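Local coordinates for protein papillomavirus transcription factor E2 (Human papillomavirus type 18, PDB 1QQH) that regulates viral transcription, and probably viral DNA replication, this fragment being part of its N-terminal activation domain, at residues 52-66 with 110-124. The protein carries 1 engineered substitution. Numbering follows the deposited sequence.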
loop_
_atom_site.group_PDB
_atom_site.type_symbol
_atom_site.label_atom_id
_atom_site.label_comp_id
_atom_site.label_asym_id
_atom_site.label_seq_id
_atom_site.Cartn_x
_atom_site.Cartn_y
_atom_site.Cartn_z
ATOM N N VAL A 52 -23.100 -10.686 0.643
ATOM C CA VAL A 52 -23.956 -11.637 1.336
ATOM C C VAL A 52 -25.278 -10.919 1.595
ATOM O O VAL A 52 -25.296 -9.826 2.167
ATOM C CB VAL A 52 -23.363 -12.076 2.685
ATOM C CG1 VAL A 52 -24.402 -12.865 3.481
ATOM C CG2 VAL A 52 -22.139 -12.933 2.448
ATOM N N GLN A 53 -26.381 -11.519 1.158
ATOM C CA GLN A 53 -27.693 -10.915 1.359
ATOM C C GLN A 53 -28.447 -11.617 2.468
ATOM O O GLN A 53 -28.489 -12.844 2.520
ATOM C CB GLN A 53 -28.534 -11.007 0.097
ATOM C CG GLN A 53 -27.944 -10.370 -1.119
ATOM C CD GLN A 53 -28.807 -10.644 -2.326
ATOM O OE1 GLN A 53 -28.981 -11.803 -2.730
ATOM N NE2 GLN A 53 -29.373 -9.584 -2.908
ATOM N N VAL A 54 -29.045 -10.831 3.353
ATOM C CA VAL A 54 -29.818 -11.382 4.449
ATOM C C VAL A 54 -31.222 -10.805 4.400
ATOM O O VAL A 54 -31.402 -9.590 4.320
ATOM C CB VAL A 54 -29.198 -11.036 5.812
ATOM C CG1 VAL A 54 -30.091 -11.550 6.930
ATOM C CG2 VAL A 54 -27.814 -11.655 5.921
ATOM N N TYR A 55 -32.211 -11.686 4.430
ATOM C CA TYR A 55 -33.609 -11.274 4.409
ATOM C C TYR A 55 -34.197 -11.546 5.788
ATOM O O TYR A 55 -34.243 -12.692 6.232
ATOM C CB TYR A 55 -34.386 -12.064 3.354
ATOM C CG TYR A 55 -33.839 -11.921 1.954
ATOM C CD1 TYR A 55 -32.725 -12.648 1.541
ATOM C CD2 TYR A 55 -34.431 -11.054 1.043
ATOM C CE1 TYR A 55 -32.216 -12.516 0.248
ATOM C CE2 TYR A 55 -33.932 -10.912 -0.251
ATOM C CZ TYR A 55 -32.827 -11.646 -0.642
ATOM O OH TYR A 55 -32.340 -11.512 -1.923
ATOM N N PHE A 56 -34.633 -10.489 6.464
ATOM C CA PHE A 56 -35.209 -10.627 7.794
ATOM C C PHE A 56 -36.705 -10.835 7.702
ATOM O O PHE A 56 -37.386 -10.178 6.914
ATOM C CB PHE A 56 -34.882 -9.400 8.637
ATOM C CG PHE A 56 -33.413 -9.161 8.783
ATOM C CD1 PHE A 56 -32.771 -8.199 8.014
ATOM C CD2 PHE A 56 -32.658 -9.940 9.658
ATOM C CE1 PHE A 56 -31.400 -8.015 8.107
ATOM C CE2 PHE A 56 -31.288 -9.767 9.760
ATOM C CZ PHE A 56 -30.656 -8.799 8.980
ATOM N N ASP A 57 -37.206 -11.757 8.516
ATOM C CA ASP A 57 -38.622 -12.100 8.516
ATOM C C ASP A 57 -38.853 -12.744 7.154
ATOM O O ASP A 57 -37.891 -13.039 6.443
ATOM C CB ASP A 57 -39.485 -10.846 8.669
ATOM C CG ASP A 57 -39.038 -9.967 9.826
ATOM O OD1 ASP A 57 -38.947 -10.470 10.968
ATOM O OD2 ASP A 57 -38.777 -8.766 9.593
ATOM N N GLY A 58 -40.108 -12.969 6.788
ATOM C CA GLY A 58 -40.377 -13.579 5.498
ATOM C C GLY A 58 -40.613 -12.530 4.429
ATOM O O GLY A 58 -41.646 -12.542 3.755
ATOM N N ASN A 59 -39.650 -11.627 4.256
ATOM C CA ASN A 59 -39.797 -10.559 3.277
ATOM C C ASN A 59 -38.533 -10.266 2.477
ATOM O O ASN A 59 -37.470 -10.025 3.048
ATOM C CB ASN A 59 -40.266 -9.286 3.991
ATOM C CG ASN A 59 -40.377 -8.099 3.059
ATOM O OD1 ASN A 59 -41.036 -8.164 2.020
ATOM N ND2 ASN A 59 -39.738 -6.999 3.431
ATOM N N LYS A 60 -38.658 -10.284 1.151
ATOM C CA LYS A 60 -37.529 -10.002 0.268
ATOM C C LYS A 60 -37.106 -8.544 0.421
ATOM O O LYS A 60 -35.949 -8.197 0.189
ATOM C CB LYS A 60 -37.892 -10.292 -1.191
ATOM C CG LYS A 60 -38.186 -11.759 -1.482
ATOM C CD LYS A 60 -37.009 -12.656 -1.115
ATOM C CE LYS A 60 -37.336 -14.128 -1.343
ATOM N NZ LYS A 60 -36.205 -15.020 -0.963
ATOM N N ASP A 61 -38.050 -7.688 0.796
ATOM C CA ASP A 61 -37.739 -6.283 1.018
ATOM C C ASP A 61 -37.069 -6.275 2.385
ATOM O O ASP A 61 -37.058 -7.301 3.067
ATOM C CB ASP A 61 -39.016 -5.438 1.061
ATOM C CG ASP A 61 -39.813 -5.511 -0.234
ATOM O OD1 ASP A 61 -39.279 -5.100 -1.290
ATOM O OD2 ASP A 61 -40.974 -5.979 -0.192
ATOM N N ASN A 62 -36.515 -5.137 2.795
ATOM C CA ASN A 62 -35.851 -5.072 4.096
ATOM C C ASN A 62 -34.613 -5.980 4.038
ATOM O O ASN A 62 -34.173 -6.526 5.048
ATOM C CB ASN A 62 -36.839 -5.531 5.188
ATOM C CG ASN A 62 -36.199 -5.664 6.561
ATOM O OD1 ASN A 62 -35.385 -4.835 6.966
ATOM N ND2 ASN A 62 -36.583 -6.705 7.290
ATOM N N CYS A 63 -34.055 -6.118 2.838
ATOM C CA CYS A 63 -32.883 -6.958 2.604
ATOM C C CYS A 63 -31.533 -6.303 2.916
ATOM O O CYS A 63 -31.080 -5.423 2.186
ATOM C CB CYS A 63 -32.883 -7.430 1.149
ATOM S SG CYS A 63 -31.354 -8.249 0.616
ATOM N N MET A 64 -30.888 -6.747 3.991
ATOM C CA MET A 64 -29.583 -6.218 4.369
ATOM C C MET A 64 -28.450 -6.911 3.617
ATOM O O MET A 64 -28.509 -8.110 3.338
ATOM C CB MET A 64 -29.350 -6.371 5.873
ATOM C CG MET A 64 -29.910 -5.226 6.703
ATOM S SD MET A 64 -29.078 -3.655 6.336
ATOM C CE MET A 64 -27.999 -3.476 7.794
ATOM N N THR A 65 -27.418 -6.143 3.292
ATOM C CA THR A 65 -26.267 -6.673 2.585
ATOM C C THR A 65 -25.018 -6.582 3.446
ATOM O O THR A 65 -24.848 -5.626 4.203
ATOM C CB THR A 65 -26.018 -5.914 1.270
ATOM O OG1 THR A 65 -27.056 -6.227 0.335
ATOM C CG2 THR A 65 -24.687 -6.318 0.666
ATOM N N TYR A 66 -24.165 -7.598 3.347
ATOM C CA TYR A 66 -22.909 -7.632 4.083
ATOM C C TYR A 66 -21.805 -8.114 3.170
ATOM O O TYR A 66 -22.062 -8.750 2.147
ATOM C CB TYR A 66 -22.982 -8.558 5.288
ATOM C CG TYR A 66 -24.114 -8.233 6.206
ATOM C CD1 TYR A 66 -25.390 -8.745 5.969
ATOM C CD2 TYR A 66 -23.937 -7.365 7.278
ATOM C CE1 TYR A 66 -26.451 -8.401 6.762
ATOM C CE2 TYR A 66 -25.008 -7.011 8.087
ATOM C CZ TYR A 66 -26.259 -7.536 7.813
ATOM O OH TYR A 66 -27.336 -7.181 8.569
ATOM N N GLU A 110 -28.169 -8.724 14.446
ATOM C CA GLU A 110 -28.560 -7.915 13.308
ATOM C C GLU A 110 -30.067 -7.967 13.073
ATOM O O GLU A 110 -30.661 -7.007 12.577
ATOM C CB GLU A 110 -27.842 -8.418 12.070
ATOM C CG GLU A 110 -27.670 -7.395 11.011
ATOM C CD GLU A 110 -26.609 -6.361 11.345
ATOM O OE1 GLU A 110 -25.843 -6.552 12.314
ATOM O OE2 GLU A 110 -26.535 -5.355 10.619
ATOM N N CYS A 111 -30.680 -9.093 13.420
ATOM C CA CYS A 111 -32.116 -9.260 13.239
ATOM C C CYS A 111 -32.849 -8.460 14.310
ATOM O O CYS A 111 -33.984 -8.023 14.113
ATOM C CB CYS A 111 -32.497 -10.733 13.346
ATOM S SG CYS A 111 -34.190 -11.094 12.806
ATOM N N GLU A 112 -32.190 -8.274 15.448
ATOM C CA GLU A 112 -32.769 -7.514 16.540
ATOM C C GLU A 112 -32.864 -6.048 16.126
ATOM O O GLU A 112 -33.605 -5.272 16.727
ATOM C CB GLU A 112 -31.910 -7.667 17.796
ATOM C CG GLU A 112 -31.725 -9.118 18.203
ATOM C CD GLU A 112 -30.853 -9.287 19.429
ATOM O OE1 GLU A 112 -29.804 -8.616 19.525
ATOM O OE2 GLU A 112 -31.216 -10.107 20.296
ATOM N N LYS A 113 -32.124 -5.679 15.085
ATOM C CA LYS A 113 -32.139 -4.313 14.584
ATOM C C LYS A 113 -33.233 -4.138 13.540
ATOM O O LYS A 113 -33.800 -3.055 13.403
ATOM C CB LYS A 113 -30.798 -3.956 13.950
ATOM C CG LYS A 113 -29.607 -4.050 14.873
ATOM C CD LYS A 113 -28.361 -3.572 14.150
ATOM C CE LYS A 113 -27.109 -3.794 14.973
ATOM N NZ LYS A 113 -25.923 -3.255 14.269
ATOM N N TYR A 114 -33.516 -5.199 12.790
ATOM C CA TYR A 114 -34.549 -5.153 11.759
ATOM C C TYR A 114 -35.168 -6.528 11.593
ATOM O O TYR A 114 -34.524 -7.432 11.077
ATOM C CB TYR A 114 -33.962 -4.716 10.416
ATOM C CG TYR A 114 -32.565 -4.141 10.470
ATOM C CD1 TYR A 114 -31.449 -4.969 10.507
ATOM C CD2 TYR A 114 -32.359 -2.764 10.459
ATOM C CE1 TYR A 114 -30.154 -4.433 10.527
ATOM C CE2 TYR A 114 -31.075 -2.218 10.481
ATOM C CZ TYR A 114 -29.979 -3.055 10.515
ATOM O OH TYR A 114 -28.713 -2.508 10.534
ATOM N N GLY A 115 -36.411 -6.693 12.021
ATOM C CA GLY A 115 -37.048 -7.990 11.889
ATOM C C GLY A 115 -37.580 -8.510 13.210
ATOM O O GLY A 115 -36.894 -9.230 13.941
ATOM N N ASN A 116 -38.823 -8.150 13.499
ATOM C CA ASN A 116 -39.493 -8.541 14.734
ATOM C C ASN A 116 -39.720 -10.043 14.835
ATOM O O ASN A 116 -39.854 -10.583 15.934
ATOM C CB ASN A 116 -40.838 -7.826 14.818
ATOM C CG ASN A 116 -40.919 -6.641 13.878
ATOM O OD1 ASN A 116 -40.214 -5.645 14.053
ATOM N ND2 ASN A 116 -41.770 -6.749 12.862
ATOM N N THR A 117 -39.766 -10.717 13.690
ATOM C CA THR A 117 -39.999 -12.154 13.672
ATOM C C THR A 117 -38.845 -12.959 14.269
ATOM O O THR A 117 -39.019 -14.125 14.631
ATOM C CB THR A 117 -40.263 -12.647 12.240
ATOM O OG1 THR A 117 -41.213 -11.775 11.613
ATOM C CG2 THR A 117 -40.828 -14.070 12.252
ATOM N N GLY A 118 -37.674 -12.341 14.385
ATOM C CA GLY A 118 -36.531 -13.047 14.939
ATOM C C GLY A 118 -36.064 -14.141 13.995
ATOM O O GLY A 118 -35.289 -15.023 14.366
ATOM N N THR A 119 -36.555 -14.077 12.764
ATOM C CA THR A 119 -36.215 -15.039 11.725
ATOM C C THR A 119 -35.495 -14.304 10.603
ATOM O O THR A 119 -35.730 -13.118 10.383
ATOM C CB THR A 119 -37.498 -15.707 11.158
ATOM O OG1 THR A 119 -37.755 -16.917 11.874
ATOM C CG2 THR A 119 -37.361 -16.021 9.674
ATOM N N TRP A 120 -34.608 -15.005 9.907
ATOM C CA TRP A 120 -33.891 -14.403 8.795
ATOM C C TRP A 120 -33.383 -15.487 7.864
ATOM O O TRP A 120 -33.212 -16.638 8.266
ATOM C CB TRP A 120 -32.735 -13.532 9.300
ATOM C CG TRP A 120 -31.593 -14.286 9.893
ATOM C CD1 TRP A 120 -30.520 -14.808 9.227
ATOM C CD2 TRP A 120 -31.399 -14.601 11.274
ATOM N NE1 TRP A 120 -29.672 -15.421 10.108
ATOM C CE2 TRP A 120 -30.186 -15.313 11.372
ATOM C CE3 TRP A 120 -32.137 -14.354 12.441
ATOM C CZ2 TRP A 120 -29.689 -15.781 12.587
ATOM C CZ3 TRP A 120 -31.648 -14.819 13.647
ATOM C CH2 TRP A 120 -30.430 -15.527 13.713
ATOM N N GLU A 121 -33.154 -15.107 6.613
ATOM C CA GLU A 121 -32.681 -16.030 5.595
ATOM C C GLU A 121 -31.390 -15.478 4.997
ATOM O O GLU A 121 -31.316 -14.300 4.659
ATOM C CB GLU A 121 -33.750 -16.155 4.513
ATOM C CG GLU A 121 -33.835 -17.507 3.838
ATOM C CD GLU A 121 -34.993 -17.580 2.855
ATOM O OE1 GLU A 121 -34.939 -16.893 1.806
ATOM O OE2 GLU A 121 -35.963 -18.315 3.140
ATOM N N VAL A 122 -30.377 -16.326 4.867
ATOM C CA VAL A 122 -29.094 -15.896 4.317
ATOM C C VAL A 122 -28.854 -16.406 2.900
ATOM O O VAL A 122 -28.987 -17.601 2.623
ATOM C CB VAL A 122 -27.916 -16.376 5.200
ATOM C CG1 VAL A 122 -26.623 -15.795 4.685
ATOM C CG2 VAL A 122 -28.144 -15.972 6.648
ATOM N N HIS A 123 -28.498 -15.492 2.004
ATOM C CA HIS A 123 -28.215 -15.843 0.624
ATOM C C HIS A 123 -26.792 -15.433 0.267
ATOM O O HIS A 123 -26.373 -14.308 0.528
ATOM C CB HIS A 123 -29.187 -15.145 -0.331
ATOM C CG HIS A 123 -30.602 -15.621 -0.219
ATOM N ND1 HIS A 123 -31.555 -15.343 -1.173
ATOM C CD2 HIS A 123 -31.228 -16.346 0.738
ATOM C CE1 HIS A 123 -32.708 -15.877 -0.811
ATOM N NE2 HIS A 123 -32.536 -16.492 0.344
ATOM N N PHE A 124 -26.045 -16.356 -0.322
ATOM C CA PHE A 124 -24.682 -16.064 -0.727
ATOM C C PHE A 124 -24.586 -16.405 -2.201
ATOM O O PHE A 124 -24.452 -17.573 -2.574
ATOM C CB PHE A 124 -23.682 -16.906 0.066
ATOM C CG PHE A 124 -22.254 -16.451 -0.084
ATOM C CD1 PHE A 124 -21.206 -17.258 0.350
ATOM C CD2 PHE A 124 -21.954 -15.215 -0.646
ATOM C CE1 PHE A 124 -19.883 -16.840 0.227
ATOM C CE2 PHE A 124 -20.631 -14.788 -0.774
ATOM C CZ PHE A 124 -19.596 -15.603 -0.338
HETATM O O HOH W 1 -30.908 -13.351 -3.744
#
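Tyr55 meets His123 edge to face: Tyr55 CE1 lies 3.2 Å from His123 ND1, displaced toward the imidazole rim, and the ring planes stand 51° apart. Tyr55 CG lies opposite its carbonyl carbon, next to the backbone N (chi1 -58°), carrying the phenol across to the partner strand. A hydrogen bond from His123 NE2 to Glu121 OE1 (2.8 Å), on the anti side and well out of the carboxylate plane, restrains the imidazole's rotation; a water joins Gln53 OE1, Tyr55 OH and, weakly, His123 ND1. Lys60 NZ, 3.6 Å from Glu121 OE1, forms a salt bridge that would probably favour the carboxylate form of Glu121.

Behind these residues the strands pair antiparallel, their axes 163° apart; Gln53–His123 and Tyr55–Glu121 are hydrogen-bonded pairs, and Asp57 N extends the series to Thr119 O (2.7 Å), from above the carbonyl plane.

On the other, apolar face, Phe56 packs between residues of 110-124 and Val54 of its own strand. Its CD2 touches Trp120 CB at 3.6 Å, its CE2 lies 3.6 Å from Cys111 CA, and its ring sits obliquely to that of Tyr114. Met64 SD makes a Met-aromatic contact with Tyr114, 4.7 Å from the ring centroid. Val52 CG2 makes a CH-pi contact over the Phe124 ring, 4.3 Å from its centroid. Phe107 packs on Val52, Val54 and Val122, and Trp120 stacks on His90 and donates NE1 to its carbonyl.

Strand 45-56, paired between its hairpin partner 63-75 and strand 120-124, with an apolar face covered partly by helix 107-111, belongs to the antiparallel sheet of the E2 activation domain.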